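Local coordinates for response regulator receiver protein (Dyadobacter fermentans, PDB 4XLT) that probably acts as a phosphoryl-accepting receiver protein in two-component signalling, switched by phosphorylation of an aspartate, at residues D54-L59 and R87-S92. Sequence-based numbering, arbitrary orientation.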
ATOM      1  N   ASP A  54      14.338   6.009   4.464  1.00 27.19           N
ATOM      2  CA  ASP A  54      14.320   5.065   3.355  1.00 23.76           C
ATOM      3  C   ASP A  54      15.130   3.839   3.739  1.00 25.33           C
ATOM      4  O   ASP A  54      16.327   3.935   3.999  1.00 27.65           O
ATOM      5  CB  ASP A  54      14.883   5.703   2.086  1.00 27.10           C
ATOM      6  CG  ASP A  54      13.970   6.766   1.514  1.00 29.68           C
ATOM      7  OD1 ASP A  54      13.026   7.184   2.217  1.00 17.55           O
ATOM      8  OD2 ASP A  54      14.199   7.186   0.361  1.00 37.14           O
ATOM      9  N   THR A  55      14.472   2.687   3.792  1.00 25.19           N
ATOM     10  CA  THR A  55      15.106   1.485   4.308  1.00 12.24           C
ATOM     11  C   THR A  55      15.137   0.361   3.280  1.00 20.20           C
ATOM     12  O   THR A  55      14.120   0.025   2.676  1.00 18.13           O
ATOM     13  CB  THR A  55      14.389   0.990   5.581  1.00 16.59           C
ATOM     14  OG1 THR A  55      14.469   1.999   6.598  1.00 14.70           O
ATOM     15  CG2 THR A  55      15.023  -0.295   6.091  1.00 12.09           C
ATOM     16  N   VAL A  56      16.320  -0.208   3.083  1.00 22.64           N
ATOM     17  CA  VAL A  56      16.482  -1.374   2.231  1.00 19.18           C
ATOM     18  C   VAL A  56      16.658  -2.623   3.094  1.00 13.77           C
ATOM     19  O   VAL A  56      17.474  -2.640   4.012  1.00 16.60           O
ATOM     20  CB  VAL A  56      17.692  -1.218   1.284  1.00 20.30           C
ATOM     21  CG1 VAL A  56      17.862  -2.460   0.422  1.00 12.75           C
ATOM     22  CG2 VAL A  56      17.527   0.016   0.415  1.00 13.07           C
ATOM     23  N   ILE A  57      15.884  -3.663   2.803  1.00 14.13           N
ATOM     24  CA  ILE A  57      16.013  -4.925   3.519  1.00 17.37           C
ATOM     25  C   ILE A  57      16.525  -6.028   2.599  1.00 20.44           C
ATOM     26  O   ILE A  57      15.909  -6.337   1.580  1.00 16.12           O
ATOM     27  CB  ILE A  57      14.678  -5.369   4.139  1.00 19.31           C
ATOM     28  CG1 ILE A  57      14.171  -4.314   5.125  1.00 24.66           C
ATOM     29  CG2 ILE A  57      14.841  -6.715   4.830  1.00 14.92           C
ATOM     30  CD1 ILE A  57      12.912  -4.715   5.875  1.00 12.56           C
ATOM     31  N   LEU A  58      17.660  -6.614   2.967  1.00 15.57           N
ATOM     32  CA  LEU A  58      18.223  -7.735   2.227  1.00 17.19           C
ATOM     33  C   LEU A  58      17.925  -9.034   2.962  1.00 19.60           C
ATOM     34  O   LEU A  58      18.454  -9.289   4.043  1.00 21.67           O
ATOM     35  CB  LEU A  58      19.728  -7.558   2.034  1.00 18.68           C
ATOM     36  CG  LEU A  58      20.172  -6.231   1.416  1.00 17.31           C
ATOM     37  CD1 LEU A  58      21.676  -6.229   1.192  1.00 19.61           C
ATOM     38  CD2 LEU A  58      19.428  -5.953   0.116  1.00 15.72           C
ATOM     39  N   LEU A  59      17.063  -9.848   2.368  1.00 19.86           N
ATOM     40  CA  LEU A  59      16.581 -11.059   3.012  1.00 22.70           C
ATOM     41  C   LEU A  59      17.116 -12.305   2.316  1.00 25.64           C
ATOM     42  O   LEU A  59      16.970 -12.460   1.104  1.00 24.89           O
ATOM     43  CB  LEU A  59      15.054 -11.067   3.022  1.00 21.71           C
ATOM     44  CG  LEU A  59      14.375 -12.319   3.567  1.00 28.63           C
ATOM     45  CD1 LEU A  59      14.607 -12.443   5.061  1.00 27.36           C
ATOM     46  CD2 LEU A  59      12.891 -12.292   3.242  1.00 24.75           C
ATOM     47  N   ARG A  87      12.050  -0.972   0.878  1.00 14.47           N
ATOM     48  CA  ARG A  87      12.196  -1.768  -0.334  1.00 10.92           C
ATOM     49  C   ARG A  87      12.874  -3.085   0.023  1.00 11.18           C
ATOM     50  O   ARG A  87      14.026  -3.101   0.456  1.00 18.43           O
ATOM     51  CB  ARG A  87      13.003  -1.018  -1.390  1.00 11.79           C
ATOM     52  CG  ARG A  87      12.447   0.349  -1.741  1.00 22.90           C
ATOM     53  CD  ARG A  87      11.067   0.270  -2.371  1.00 21.58           C
ATOM     54  NE  ARG A  87      10.574   1.599  -2.722  1.00 26.02           N
ATOM     55  CZ  ARG A  87       9.757   2.319  -1.962  1.00 25.19           C
ATOM     56  NH1 ARG A  87       9.318   1.833  -0.807  1.00 11.68           N
ATOM     57  NH2 ARG A  87       9.369   3.523  -2.361  1.00 20.39           N
ATOM     58  N   LEU A  88      12.153  -4.187  -0.155  1.00 18.27           N
ATOM     59  CA  LEU A  88      12.618  -5.500   0.279  1.00 14.76           C
ATOM     60  C   LEU A  88      13.166  -6.328  -0.887  1.00 19.92           C
ATOM     61  O   LEU A  88      12.508  -6.485  -1.916  1.00 12.72           O
ATOM     62  CB  LEU A  88      11.474  -6.244   0.977  1.00 11.49           C
ATOM     63  CG  LEU A  88      11.629  -7.730   1.310  1.00 17.98           C
ATOM     64  CD1 LEU A  88      12.812  -7.967   2.216  1.00 14.34           C
ATOM     65  CD2 LEU A  88      10.358  -8.261   1.953  1.00 16.23           C
ATOM     66  N   PHE A  89      14.378  -6.848  -0.721  1.00 26.16           N
ATOM     67  CA  PHE A  89      15.014  -7.657  -1.757  1.00 14.98           C
ATOM     68  C   PHE A  89      15.401  -9.031  -1.231  1.00 20.56           C
ATOM     69  O   PHE A  89      15.826  -9.177  -0.085  1.00 17.72           O
ATOM     70  CB  PHE A  89      16.252  -6.947  -2.314  1.00 15.95           C
ATOM     71  CG  PHE A  89      15.945  -5.648  -2.993  1.00 15.08           C
ATOM     72  CD1 PHE A  89      15.849  -4.475  -2.263  1.00 14.37           C
ATOM     73  CD2 PHE A  89      15.738  -5.599  -4.362  1.00 15.67           C
ATOM     74  CE1 PHE A  89      15.555  -3.276  -2.890  1.00 14.15           C
ATOM     75  CE2 PHE A  89      15.444  -4.405  -4.990  1.00 15.27           C
ATOM     76  CZ  PHE A  89      15.352  -3.244  -4.254  1.00 14.62           C
HETATM   77  N   MSE A  90      15.250 -10.038  -2.082  1.00 25.06           N
HETATM   78  CA  MSE A  90      15.641 -11.399  -1.746  1.00 20.22           C
HETATM   79  C   MSE A  90      17.060 -11.660  -2.252  1.00 22.40           C
HETATM   80  O   MSE A  90      17.400 -11.291  -3.374  1.00 22.57           O
HETATM   81  CB  MSE A  90      14.649 -12.400  -2.349  1.00 20.96           C
HETATM   82  CG  MSE A  90      14.829 -13.842  -1.895  1.00 34.68           C
HETATM   83 SE   MSE A  90      14.100 -14.195  -0.120  1.00 86.77          SE
HETATM   84  CE  MSE A  90      12.207 -14.252  -0.570  1.00 36.98           C
ATOM     85  N   ILE A  91      17.895 -12.276  -1.423  1.00 24.50           N
ATOM     86  CA  ILE A  91      19.252 -12.610  -1.845  1.00 27.15           C
ATOM     87  C   ILE A  91      19.533 -14.095  -1.650  1.00 39.84           C
ATOM     88  O   ILE A  91      19.046 -14.709  -0.701  1.00 39.54           O
ATOM     89  CB  ILE A  91      20.317 -11.787  -1.085  1.00 34.84           C
ATOM     90  CG1 ILE A  91      20.179 -11.990   0.427  1.00 27.79           C
ATOM     91  CG2 ILE A  91      20.216 -10.309  -1.449  1.00 25.10           C
ATOM     92  CD1 ILE A  91      21.260 -11.309   1.239  1.00 31.99           C
ATOM     93  N   SER A  92      20.314 -14.668  -2.560  1.00 44.73           N
ATOM     94  CA  SER A  92      20.625 -16.092  -2.499  1.00 57.01           C
ATOM     95  C   SER A  92      21.836 -16.454  -3.352  1.00 63.81           C
ATOM     96  O   SER A  92      22.124 -15.794  -4.353  1.00 54.27           O
ATOM     97  CB  SER A  92      19.418 -16.919  -2.943  1.00 55.35           C
ATOM     98  OG  SER A  92      19.682 -18.305  -2.827  1.00 63.18           O
TER
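With I57 CG2 and L88 CG both anti to their own backbone N, and L88 chi2 of 59° turning CD1 across the strands, I57 and L88 meet obliquely, L88 CD1 lying 3.5 Å from I57 CG2. The same methyl, L88 CD1, extends to L59 CB at 3.9 Å. L59 continues this face: with CG likewise anti to N, it runs alongside the M90 side chain, its CD2 4.0 Å from SE of selenomethionine M90. Helix 68-75 packs on this face, Y75 touching I57 and L88, F71 touching L59 and F69 touching M90. On the other face V56 CG1 approaches the F89 ring at CD1 (3.9 Å), and L58 CD2 rests against F89 CB. I91 has CG1 in the crowded position between N and carbonyl carbon (chi1 57°), packing CG1 against L59 O at 3.3 Å while CD1 reaches L58 CB. Five backbone hydrogen bonds join the strands: R87 N to T55 O, I57 N to R87 O, F89 N to I57 O, L59 N to F89 O and I91 N to L59 O. The I91 N to L59 O bond is 2.7 Å long. L59 O also receives a CA-H...O contact from M90 CA. The guanidinium of R87 leads away, NE bonding to W129 O and NH1 to A84 O. The strand axes run parallel at 26°, 4.7 Å apart at closest, a buried contact between the third and fourth strands in chain order within the 2-1-3-4-5 parallel sheet of the CheY-like receiver fold; D60, the predicted phosphoacceptor, unmodified here, follows directly after L59.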